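Local coordinates for protein cytidylyltransferase (Leptospira borgpetersenii serovar Hardjo-bovis, PDB 6OEW) that probably transfers cytidylyl groups from a nucleotide to an acceptor, as a metal-binding nucleotidyltransferase with a GT-A type fold, at residues S161-L165 against P166-E170; N84-I87 against Q88-D92; E177-T180 against E181-K184. All coordinates share one frame; numbering follows the deposited sequence.

Contact 1. Residues S161-L165 against P166-E170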
ATOM      1  N   SER A 161      22.400   1.000  -0.771  1.00 45.58           N
ATOM      2  CA  SER A 161      23.816   1.262  -0.534  1.00 43.89           C
ATOM      3  C   SER A 161      24.053   1.937   0.811  1.00 49.07           C
ATOM      4  O   SER A 161      25.062   1.670   1.473  1.00 53.42           O
ATOM      5  CB  SER A 161      24.380   2.131  -1.658  1.00 47.65           C
ATOM      6  OG  SER A 161      25.654   2.618  -1.285  1.00 64.26           O
ATOM      7  N   ILE A 162      23.137   2.806   1.230  1.00 47.82           N
ATOM      8  CA  ILE A 162      23.348   3.647   2.404  1.00 50.47           C
ATOM      9  C   ILE A 162      22.962   2.921   3.694  1.00 44.21           C
ATOM     10  O   ILE A 162      23.674   2.999   4.695  1.00 45.98           O
ATOM     11  CB  ILE A 162      22.542   4.951   2.255  1.00 57.74           C
ATOM     12  CG1 ILE A 162      23.216   5.930   1.312  1.00 62.73           C
ATOM     13  CG2 ILE A 162      22.286   5.612   3.609  1.00 65.11           C
ATOM     14  CD1 ILE A 162      22.358   7.153   1.105  1.00 63.85           C
ATOM     15  N   CYS A 163      21.808   2.259   3.710  1.00 42.29           N
ATOM     16  CA  CYS A 163      21.167   1.854   4.962  1.00 43.21           C
ATOM     17  C   CYS A 163      21.631   0.483   5.432  1.00 52.09           C
ATOM     18  O   CYS A 163      21.508  -0.508   4.703  1.00 51.72           O
ATOM     19  CB  CYS A 163      19.657   1.841   4.811  1.00 39.54           C
ATOM     20  SG  CYS A 163      18.992   3.440   4.381  1.00 44.86           S
ATOM     21  N   ARG A 164      22.109   0.436   6.677  1.00 46.97           N
ATOM     22  CA  ARG A 164      22.555  -0.786   7.314  1.00 52.40           C
ATOM     23  C   ARG A 164      21.726  -1.163   8.533  1.00 55.43           C
ATOM     24  O   ARG A 164      21.831  -2.297   9.000  1.00 56.24           O
ATOM     25  CB  ARG A 164      24.026  -0.661   7.740  1.00 59.47           C
ATOM     26  CG  ARG A 164      25.016  -0.406   6.604  1.00 67.65           C
ATOM     27  CD  ARG A 164      25.421  -1.687   5.878  1.00 72.29           C
ATOM     28  NE  ARG A 164      24.662  -1.863   4.646  1.00 75.38           N
ATOM     29  CZ  ARG A 164      24.951  -1.247   3.501  1.00 79.27           C
ATOM     30  NH1 ARG A 164      24.205  -1.456   2.423  1.00 77.15           N
ATOM     31  NH2 ARG A 164      25.984  -0.418   3.433  1.00 77.57           N
ATOM     32  N   LEU A 165      20.915  -0.267   9.049  1.00 54.19           N
ATOM     33  CA  LEU A 165      20.164  -0.582  10.250  1.00 51.54           C
ATOM     34  C   LEU A 165      18.986  -1.495   9.919  1.00 48.39           C
ATOM     35  O   LEU A 165      18.355  -1.352   8.867  1.00 43.60           O
ATOM     36  CB  LEU A 165      19.667   0.695  10.925  1.00 53.21           C
ATOM     37  CG  LEU A 165      20.755   1.502  11.652  1.00 55.63           C
ATOM     38  CD1 LEU A 165      20.197   2.828  12.133  1.00 62.57           C
ATOM     39  CD2 LEU A 165      21.346   0.720  12.831  1.00 52.40           C
ATOM     40  N   PRO A 166      18.687  -2.455  10.792  1.00 48.92           N
ATOM     41  CA  PRO A 166      17.553  -3.351  10.520  1.00 42.56           C
ATOM     42  C   PRO A 166      16.230  -2.614  10.384  1.00 44.72           C
ATOM     43  O   PRO A 166      15.414  -2.969   9.525  1.00 45.07           O
ATOM     44  CB  PRO A 166      17.587  -4.303  11.730  1.00 45.13           C
ATOM     45  CG  PRO A 166      19.034  -4.310  12.144  1.00 52.99           C
ATOM     46  CD  PRO A 166      19.498  -2.908  11.940  1.00 53.99           C
ATOM     47  N   TYR A 167      15.990  -1.591  11.205  1.00 42.05           N
ATOM     48  CA  TYR A 167      14.781  -0.789  11.037  1.00 41.88           C
ATOM     49  C   TYR A 167      14.700  -0.191   9.627  1.00 43.04           C
ATOM     50  O   TYR A 167      13.621  -0.154   9.022  1.00 42.63           O
ATOM     51  CB  TYR A 167      14.753   0.310  12.096  1.00 49.49           C
ATOM     52  CG  TYR A 167      13.502   1.153  12.115  1.00 46.65           C
ATOM     53  CD1 TYR A 167      12.339   0.699  12.731  1.00 49.51           C
ATOM     54  CD2 TYR A 167      13.484   2.419  11.537  1.00 47.64           C
ATOM     55  CE1 TYR A 167      11.182   1.478  12.750  1.00 49.65           C
ATOM     56  CE2 TYR A 167      12.343   3.203  11.571  1.00 47.65           C
ATOM     57  CZ  TYR A 167      11.197   2.725  12.186  1.00 52.29           C
ATOM     58  OH  TYR A 167      10.060   3.504  12.214  1.00 63.23           O
ATOM     59  N   GLU A 168      15.833   0.267   9.086  1.00 41.49           N
ATOM     60  CA  GLU A 168      15.841   0.850   7.742  1.00 42.61           C
ATOM     61  C   GLU A 168      15.582  -0.208   6.673  1.00 40.56           C
ATOM     62  O   GLU A 168      14.824   0.029   5.722  1.00 43.23           O
ATOM     63  CB  GLU A 168      17.179   1.544   7.483  1.00 42.24           C
ATOM     64  CG  GLU A 168      17.384   2.805   8.267  1.00 41.01           C
ATOM     65  CD  GLU A 168      18.811   3.325   8.193  1.00 46.05           C
ATOM     66  OE1 GLU A 168      19.753   2.523   7.989  1.00 47.74           O
ATOM     67  OE2 GLU A 168      19.001   4.545   8.353  1.00 42.30           O
ATOM     68  N   ARG A 169      16.232  -1.371   6.791  1.00 43.23           N
ATOM     69  CA  ARG A 169      16.043  -2.445   5.818  1.00 41.12           C
ATOM     70  C   ARG A 169      14.609  -2.963   5.825  1.00 41.57           C
ATOM     71  O   ARG A 169      14.086  -3.376   4.779  1.00 36.70           O
ATOM     72  CB  ARG A 169      17.012  -3.601   6.105  1.00 40.93           C
ATOM     73  CG  ARG A 169      18.485  -3.216   6.274  1.00 50.25           C
ATOM     74  CD  ARG A 169      19.110  -2.625   5.003  1.00 48.23           C
ATOM     75  NE  ARG A 169      18.936  -3.457   3.812  1.00 47.08           N
ATOM     76  CZ  ARG A 169      19.578  -3.270   2.654  1.00 52.40           C
ATOM     77  NH1 ARG A 169      20.474  -2.286   2.519  1.00 44.32           N
ATOM     78  NH2 ARG A 169      19.335  -4.079   1.628  1.00 38.44           N
ATOM     79  N   GLU A 170      13.959  -2.956   6.989  1.00 35.36           N
ATOM     80  CA  GLU A 170      12.600  -3.480   7.070  1.00 35.40           C
ATOM     81  C   GLU A 170      11.562  -2.493   6.546  1.00 37.73           C
ATOM     82  O   GLU A 170      10.591  -2.906   5.894  1.00 38.50           O
ATOM     83  CB  GLU A 170      12.280  -3.901   8.523  1.00 42.73           C
ATOM     84  CG  GLU A 170      10.772  -4.129   8.748  1.00 43.44           C
ATOM     85  CD  GLU A 170      10.417  -4.686  10.126  1.00 52.71           C
ATOM     86  OE1 GLU A 170      11.282  -4.688  11.030  1.00 55.47           O
ATOM     87  OE2 GLU A 170       9.257  -5.124  10.293  1.00 53.38           O
TER
HETATM   88  O   HOH W   1      22.507   2.888   8.148  1.00 46.85           O

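Contact 2. Residues N84-I87 against Q88-D92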
ATOM      1  N   ASN A  84      12.710 -10.173   6.241  1.00 35.11           N
ATOM      2  CA  ASN A  84      12.898  -8.930   6.988  1.00 41.80           C
ATOM      3  C   ASN A  84      13.678  -7.851   6.249  1.00 44.36           C
ATOM      4  O   ASN A  84      13.724  -6.706   6.723  1.00 40.97           O
ATOM      5  CB  ASN A  84      13.610  -9.208   8.316  1.00 45.68           C
ATOM      6  CG  ASN A  84      12.875 -10.215   9.164  1.00 65.23           C
ATOM      7  OD1 ASN A  84      13.472 -11.156   9.694  1.00 72.65           O
ATOM      8  ND2 ASN A  84      11.566 -10.028   9.294  1.00 70.43           N
ATOM      9  N   ASP A  85      14.302  -8.163   5.120  1.00 39.74           N
ATOM     10  CA  ASP A  85      15.030  -7.142   4.373  1.00 38.23           C
ATOM     11  C   ASP A  85      14.137  -6.734   3.211  1.00 36.11           C
ATOM     12  O   ASP A  85      14.211  -7.291   2.115  1.00 36.81           O
ATOM     13  CB  ASP A  85      16.399  -7.651   3.932  1.00 39.46           C
ATOM     14  CG  ASP A  85      17.262  -6.555   3.317  1.00 38.92           C
ATOM     15  OD1 ASP A  85      16.723  -5.554   2.808  1.00 36.02           O
ATOM     16  OD2 ASP A  85      18.491  -6.716   3.313  1.00 44.58           O
ATOM     17  N   LEU A  86      13.267  -5.748   3.471  1.00 31.44           N
ATOM     18  CA  LEU A  86      12.326  -5.295   2.457  1.00 30.13           C
ATOM     19  C   LEU A  86      13.026  -4.503   1.366  1.00 31.82           C
ATOM     20  O   LEU A  86      12.542  -4.462   0.232  1.00 29.57           O
ATOM     21  CB  LEU A  86      11.216  -4.454   3.096  1.00 32.65           C
ATOM     22  CG  LEU A  86      10.031  -5.255   3.682  1.00 30.48           C
ATOM     23  CD1 LEU A  86       9.206  -5.903   2.549  1.00 35.62           C
ATOM     24  CD2 LEU A  86      10.469  -6.285   4.727  1.00 33.91           C
ATOM     25  N   ILE A  87      14.140  -3.836   1.688  1.00 33.56           N
ATOM     26  CA  ILE A  87      14.891  -3.178   0.625  1.00 39.27           C
ATOM     27  C   ILE A  87      15.367  -4.217  -0.381  1.00 39.85           C
ATOM     28  O   ILE A  87      15.240  -4.025  -1.600  1.00 36.85           O
ATOM     29  CB  ILE A  87      16.055  -2.357   1.205  1.00 37.53           C
ATOM     30  CG1 ILE A  87      15.516  -1.133   1.956  1.00 37.04           C
ATOM     31  CG2 ILE A  87      17.000  -1.876   0.067  1.00 36.84           C
ATOM     32  CD1 ILE A  87      16.633  -0.242   2.526  1.00 42.63           C
ATOM     33  N   GLN A  88      15.882  -5.352   0.109  1.00 35.35           N
ATOM     34  CA  GLN A  88      16.329  -6.405  -0.801  1.00 39.61           C
ATOM     35  C   GLN A  88      15.151  -7.025  -1.539  1.00 38.08           C
ATOM     36  O   GLN A  88      15.254  -7.318  -2.736  1.00 36.46           O
ATOM     37  CB  GLN A  88      17.109  -7.495  -0.062  1.00 40.58           C
ATOM     38  CG  GLN A  88      17.664  -8.572  -1.021  1.00 42.83           C
ATOM     39  CD  GLN A  88      18.083  -9.876  -0.322  1.00 53.97           C
ATOM     40  OE1 GLN A  88      17.268 -10.792  -0.115  1.00 48.86           O
ATOM     41  NE2 GLN A  88      19.361  -9.965   0.029  1.00 56.48           N
ATOM     42  N   ARG A  89      14.035  -7.260  -0.843  1.00 32.08           N
ATOM     43  CA  ARG A  89      12.873  -7.847  -1.510  1.00 29.97           C
ATOM     44  C   ARG A  89      12.364  -6.941  -2.629  1.00 35.28           C
ATOM     45  O   ARG A  89      12.034  -7.423  -3.724  1.00 35.07           O
ATOM     46  CB  ARG A  89      11.753  -8.118  -0.509  1.00 29.32           C
ATOM     47  CG  ARG A  89      10.752  -9.170  -1.003  1.00 31.95           C
ATOM     48  CD  ARG A  89       9.413  -9.139  -0.253  1.00 34.31           C
ATOM     49  NE  ARG A  89       9.593  -9.404   1.176  1.00 35.21           N
ATOM     50  CZ  ARG A  89       8.617  -9.283   2.070  1.00 33.56           C
ATOM     51  NH1 ARG A  89       7.388  -8.920   1.672  1.00 31.84           N
ATOM     52  NH2 ARG A  89       8.870  -9.539   3.359  1.00 34.36           N
ATOM     53  N   TYR A  90      12.291  -5.625  -2.374  1.00 29.11           N
ATOM     54  CA  TYR A  90      11.809  -4.699  -3.403  1.00 30.10           C
ATOM     55  C   TYR A  90      12.834  -4.519  -4.508  1.00 29.85           C
ATOM     56  O   TYR A  90      12.472  -4.359  -5.683  1.00 37.33           O
ATOM     57  CB  TYR A  90      11.474  -3.340  -2.799  1.00 30.01           C
ATOM     58  CG  TYR A  90      10.044  -3.226  -2.382  1.00 29.62           C
ATOM     59  CD1 TYR A  90       9.613  -3.791  -1.185  1.00 28.52           C
ATOM     60  CD2 TYR A  90       9.111  -2.575  -3.191  1.00 29.89           C
ATOM     61  CE1 TYR A  90       8.297  -3.708  -0.795  1.00 26.73           C
ATOM     62  CE2 TYR A  90       7.789  -2.486  -2.811  1.00 32.88           C
ATOM     63  CZ  TYR A  90       7.391  -3.065  -1.613  1.00 30.61           C
ATOM     64  OH  TYR A  90       6.067  -2.976  -1.240  1.00 31.97           O
ATOM     65  N   LEU A  91      14.118  -4.503  -4.155  1.00 35.90           N
ATOM     66  CA  LEU A  91      15.141  -4.335  -5.181  1.00 38.26           C
ATOM     67  C   LEU A  91      15.205  -5.573  -6.073  1.00 42.60           C
ATOM     68  O   LEU A  91      15.271  -5.460  -7.302  1.00 37.02           O
ATOM     69  CB  LEU A  91      16.492  -4.037  -4.524  1.00 40.09           C
ATOM     70  CG  LEU A  91      17.639  -3.571  -5.410  1.00 48.13           C
ATOM     71  CD1 LEU A  91      17.202  -2.409  -6.279  1.00 49.74           C
ATOM     72  CD2 LEU A  91      18.834  -3.188  -4.565  1.00 51.86           C
ATOM     73  N   ASP A  92      15.149  -6.767  -5.470  1.00 34.31           N
ATOM     74  CA  ASP A  92      15.087  -8.002  -6.253  1.00 37.36           C
ATOM     75  C   ASP A  92      13.893  -7.982  -7.217  1.00 35.11           C
ATOM     76  O   ASP A  92      14.030  -8.271  -8.414  1.00 37.57           O
ATOM     77  CB  ASP A  92      14.964  -9.219  -5.327  1.00 40.42           C
ATOM     78  CG  ASP A  92      16.266  -9.611  -4.615  1.00 44.43           C
ATOM     79  OD1 ASP A  92      17.345  -9.081  -4.912  1.00 38.63           O
ATOM     80  OD2 ASP A  92      16.177 -10.484  -3.714  1.00 44.62           O
TER

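Contact 3. Residues E177-T180 against E181-K184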
ATOM      1  N   GLU A 177      12.563   9.870   5.017  1.00 44.17           N
ATOM      2  CA  GLU A 177      11.682  10.710   5.820  1.00 50.84           C
ATOM      3  C   GLU A 177      12.446  11.572   6.818  1.00 50.78           C
ATOM      4  O   GLU A 177      12.027  12.696   7.107  1.00 51.62           O
ATOM      5  CB  GLU A 177      10.660   9.826   6.541  1.00 54.89           C
ATOM      6  CG  GLU A 177       9.762   9.079   5.567  1.00 55.76           C
ATOM      7  CD  GLU A 177       8.501   8.568   6.214  1.00 51.28           C
ATOM      8  OE1 GLU A 177       8.582   8.155   7.384  1.00 45.07           O
ATOM      9  OE2 GLU A 177       7.433   8.581   5.549  1.00 40.28           O
ATOM     10  N   GLU A 178      13.549  11.074   7.364  1.00 46.67           N
ATOM     11  CA  GLU A 178      14.305  11.845   8.342  1.00 48.43           C
ATOM     12  C   GLU A 178      15.440  12.648   7.722  1.00 44.20           C
ATOM     13  O   GLU A 178      16.157  13.342   8.450  1.00 50.91           O
ATOM     14  CB  GLU A 178      14.848  10.919   9.429  1.00 56.93           C
ATOM     15  CG  GLU A 178      13.786  10.083  10.108  1.00 68.23           C
ATOM     16  CD  GLU A 178      12.740  10.929  10.814  1.00 77.48           C
ATOM     17  OE1 GLU A 178      13.126  11.764  11.662  1.00 82.23           O
ATOM     18  OE2 GLU A 178      11.534  10.761  10.515  1.00 76.66           O
ATOM     19  N   ASN A 179      15.618  12.577   6.405  1.00 46.42           N
ATOM     20  CA  ASN A 179      16.640  13.354   5.706  1.00 43.93           C
ATOM     21  C   ASN A 179      16.065  13.897   4.398  1.00 47.23           C
ATOM     22  O   ASN A 179      16.664  13.766   3.330  1.00 48.41           O
ATOM     23  CB  ASN A 179      17.889  12.513   5.436  1.00 44.74           C
ATOM     24  CG  ASN A 179      18.508  11.953   6.713  1.00 43.31           C
ATOM     25  OD1 ASN A 179      19.234  12.652   7.424  1.00 49.18           O
ATOM     26  ND2 ASN A 179      18.223  10.683   7.007  1.00 45.76           N
ATOM     27  N   THR A 180      14.881  14.520   4.472  1.00 44.35           N
ATOM     28  CA  THR A 180      14.173  14.894   3.243  1.00 40.74           C
ATOM     29  C   THR A 180      14.990  15.852   2.392  1.00 45.78           C
ATOM     30  O   THR A 180      14.940  15.793   1.155  1.00 47.63           O
ATOM     31  CB  THR A 180      12.818  15.528   3.564  1.00 47.01           C
ATOM     32  OG1 THR A 180      13.023  16.693   4.377  1.00 50.49           O
ATOM     33  CG2 THR A 180      11.900  14.534   4.265  1.00 44.62           C
ATOM     34  N   GLU A 181      15.751  16.745   3.030  1.00 46.87           N
ATOM     35  CA  GLU A 181      16.502  17.731   2.261  1.00 58.04           C
ATOM     36  C   GLU A 181      17.641  17.104   1.467  1.00 58.00           C
ATOM     37  O   GLU A 181      18.283  17.803   0.680  1.00 58.45           O
ATOM     38  CB  GLU A 181      17.026  18.841   3.184  1.00 57.39           C
ATOM     39  CG  GLU A 181      18.241  18.477   4.036  1.00 66.15           C
ATOM     40  CD  GLU A 181      17.931  17.468   5.140  1.00 67.98           C
ATOM     41  OE1 GLU A 181      16.745  17.308   5.500  1.00 67.59           O
ATOM     42  OE2 GLU A 181      18.880  16.833   5.643  1.00 72.03           O
ATOM     43  N   LYS A 182      17.877  15.799   1.622  1.00 53.72           N
ATOM     44  CA  LYS A 182      18.872  15.081   0.836  1.00 50.64           C
ATOM     45  C   LYS A 182      18.308  14.474  -0.448  1.00 45.52           C
ATOM     46  O   LYS A 182      19.082  13.963  -1.266  1.00 51.29           O
ATOM     47  CB  LYS A 182      19.508  13.973   1.688  1.00 48.51           C
ATOM     48  CG  LYS A 182      20.290  14.500   2.894  1.00 57.12           C
ATOM     49  CD  LYS A 182      21.021  13.386   3.652  1.00 59.04           C
ATOM     50  CE  LYS A 182      21.832  13.945   4.808  1.00 59.59           C
ATOM     51  NZ  LYS A 182      22.940  14.803   4.321  1.00 66.86           N
ATOM     52  N   PHE A 183      16.999  14.519  -0.657  1.00 44.73           N
ATOM     53  CA  PHE A 183      16.371  13.862  -1.795  1.00 43.57           C
ATOM     54  C   PHE A 183      15.411  14.811  -2.501  1.00 39.67           C
ATOM     55  O   PHE A 183      14.991  15.831  -1.948  1.00 41.52           O
ATOM     56  CB  PHE A 183      15.608  12.613  -1.359  1.00 43.28           C
ATOM     57  CG  PHE A 183      16.452  11.611  -0.646  1.00 43.58           C
ATOM     58  CD1 PHE A 183      17.155  10.655  -1.355  1.00 47.70           C
ATOM     59  CD2 PHE A 183      16.539  11.616   0.742  1.00 43.82           C
ATOM     60  CE1 PHE A 183      17.939   9.720  -0.692  1.00 44.60           C
ATOM     61  CE2 PHE A 183      17.322  10.682   1.405  1.00 44.47           C
ATOM     62  CZ  PHE A 183      18.023   9.741   0.688  1.00 42.16           C
ATOM     63  N   LYS A 184      15.066  14.461  -3.739  1.00 43.31           N
ATOM     64  CA  LYS A 184      14.043  15.205  -4.477  1.00 37.93           C
ATOM     65  C   LYS A 184      12.691  14.678  -3.988  1.00 35.89           C
ATOM     66  O   LYS A 184      12.001  13.886  -4.637  1.00 39.32           O
ATOM     67  CB  LYS A 184      14.273  15.076  -5.981  1.00 39.34           C
ATOM     68  CG  LYS A 184      15.670  15.573  -6.378  1.00 44.25           C
ATOM     69  CD  LYS A 184      15.917  15.543  -7.869  1.00 52.19           C
ATOM     70  CE  LYS A 184      17.243  16.214  -8.221  1.00 55.25           C
ATOM     71  NZ  LYS A 184      17.420  16.265  -9.688  1.00 61.39           N
TER
HETATM   72  O   HOH W   2      18.857  15.191   7.928  1.00 59.92           O

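Contact 1. Residues S161-L165 against P166-E170
Glu-168 OE1 gathers two N-H groups of the preceding turn, one directly and one through water. Leu-165 N donates to it at 3.2 Å, with an N-H...O angle of 156°, meeting the anti side of the carboxylate somewhat out of its plane. A water molecule accepts from Arg-164 N and donates to the same oxygen, 2.8 Å from Glu-168 OE1, so the third residue of helix 166-171 holds the N-H groups of the link that precedes it. Glu-168 has its CG anti to the carbonyl carbon (chi1 -71°) and runs on extended, which lays the carboxylate back along Cys-163 and Leu-165: OE1 comes within 3.3 Å of Cys-163 CB, and Cys-163 SG lies 3.8 Å from Glu-168 CD. Leu-165, the N-cap residue, accepts from Arg-169 N through its carbonyl oxygen at 3.0 Å, the first i to i+4 bond of the helix. Arg-169 is bent at chi2 and chi3, so that it folds back over this turn, and its NH1 gives Cys-163 O a straight bond of 3.0 Å, at the guanidinium edge and in the carbonyl plane. Arg-164 NH1 lies 3.8 Å from Arg-169 NH1, the two chains side by side with guanidinium planes 35° apart. This closeness of like charges is probably eased by the carboxylates around Arg-169, those of Asp-85 and of Asp-160, the latter in a salt bridge with NH2. Arg-164 NH2 adds a weak bond to Ser-161 O. The whole is a short link between two consecutive helices: helix 153-162 breaks at Cys-163 and helix 166-171 starts three residues later, while Tyr-175 of helix 174-178 packs on Cys-163 and Glu-168.

Contact 2. Residues N84-I87 against Q88-D92
The guanidinium of Arg-89 carries Leu-86 CD1 over the centre of one face, 3.5 Å above the plane, while its edge nitrogens turn to backbone oxygens: NE donates to Ser-82 O, and NH1 and NH2 make weak bonds to Leu-57 O and Ala-83 O. A methyl group thus lies on the face of a cation whose rotation the edge bonds probably limit. The Tyr-90 ring has Leu-86 O at its edge, in plane, 3.3 Å from Tyr-90 CD1, and Leu-86 CD1 stands 4.1 Å from Tyr-90 CE1; its OH is hydrogen-bonded to Leu-14 O of strand 11-16. At the helix start, Asp-85 is the N-cap. Its CG is anti to the backbone N (chi1 -172°), which swings OD1 over the first turn to accept from Gln-88 N at 2.8 Å, with an N-H...O angle of 160°. The amide arrives from above the carboxylate plane. OD1 also has a second partner in helix 166-171, and Asp-85 O takes Arg-89 N at 3.0 Å, so both the side chain and the carbonyl of the cap serve the first turn. Further bonds, Tyr-90 N to Leu-86 O at 2.9 Å and Leu-91 N to Ile-87 O at 2.8 Å, continue the helix. Helix 86-96 follows strand 77-81 in the alternating strand-helix order expected of a GT-A type fold. Its inner side rests on strands 11-16 and 101-106 through Tyr-90, and Leu-91 touches helix 153-162.

Contact 3. Residues E177-T180 against E181-K184
At Asn-179 the backbone takes phi/psi of -139/49°, and the chain then makes a short 3-10 turn through Thr-180, Glu-181 and Lys-182 before Phe-183 extends. Two i to i+3 bonds define it: Lys-182 N to Asn-179 O at 2.9 Å, and Phe-183 N to Thr-180 O at 3.0 Å. In both, the donor stands well above the carbonyl plane, in keeping with the tight winding of a 3-10 turn, although the N-H of Phe-183 itself points almost straight at its acceptor. Asn-179 and Lys-182 lie side by side and point the same way, the aliphatic chain of the lysine running along the asparagine; Lys-182 CD is 3.7 Å from Asn-179 CB, and beyond it CE passes OD1. The turn joins helix 174-178 to strand 185-187, an outermost strand of the seven-stranded mixed sheet in this GT-A clan fold. Asn-179 ND2 reaches back to donate to Tyr-175 O, in the first turn of that helix. A water lies between Asn-179 OD1 and Glu-181 OE2, 2.8 Å from the latter, close enough to bond to either. Glu-181 is brought round to this water by its first torsion, CG lying between the backbone N and carbonyl carbon (chi1 77°), and by a bend at chi2 that folds the carboxylate back over Asn-179 and Thr-180. There OE1 lies 3.5 Å from Thr-180 N. Phe-183 presents its ring edge to the carbonyl oxygens of Asn-179 and Thr-180, with CD2 3.4 Å from Asn-179 O. The same ring packs on Tyr-175 and Val-176 of the helix, and on Glu-132; past it, Lys-184 is bonded through its backbone to Glu-132 and Phe-133, just before strand 185-187, which runs beside strand 133-135.

How the contacts relate
Contacts 1 and 2, with centres 10 Å apart, are joined twice by Arg-169: its NE forms a 3.2 Å salt bridge with Asp-85 OD1, and its carbonyl oxygen lies 3.1 Å from Ile-87 N, a probable hydrogen bond. The N-cap of one helix is thereby tied to the first turn of helix 166-171. Contact 3 stands apart, its nearest atoms about 5 Å from contact 1 and about 10 Å from contact 2, but Tyr-175 packs on both contacts 1 and 3. The side chains of Tyr-167 and Leu-86 are each about 11 Å from the bound magnesium ion, and that of Tyr-90 is about 10 Å from that of Asp-108, a magnesium-binding residue in a structure of this protein.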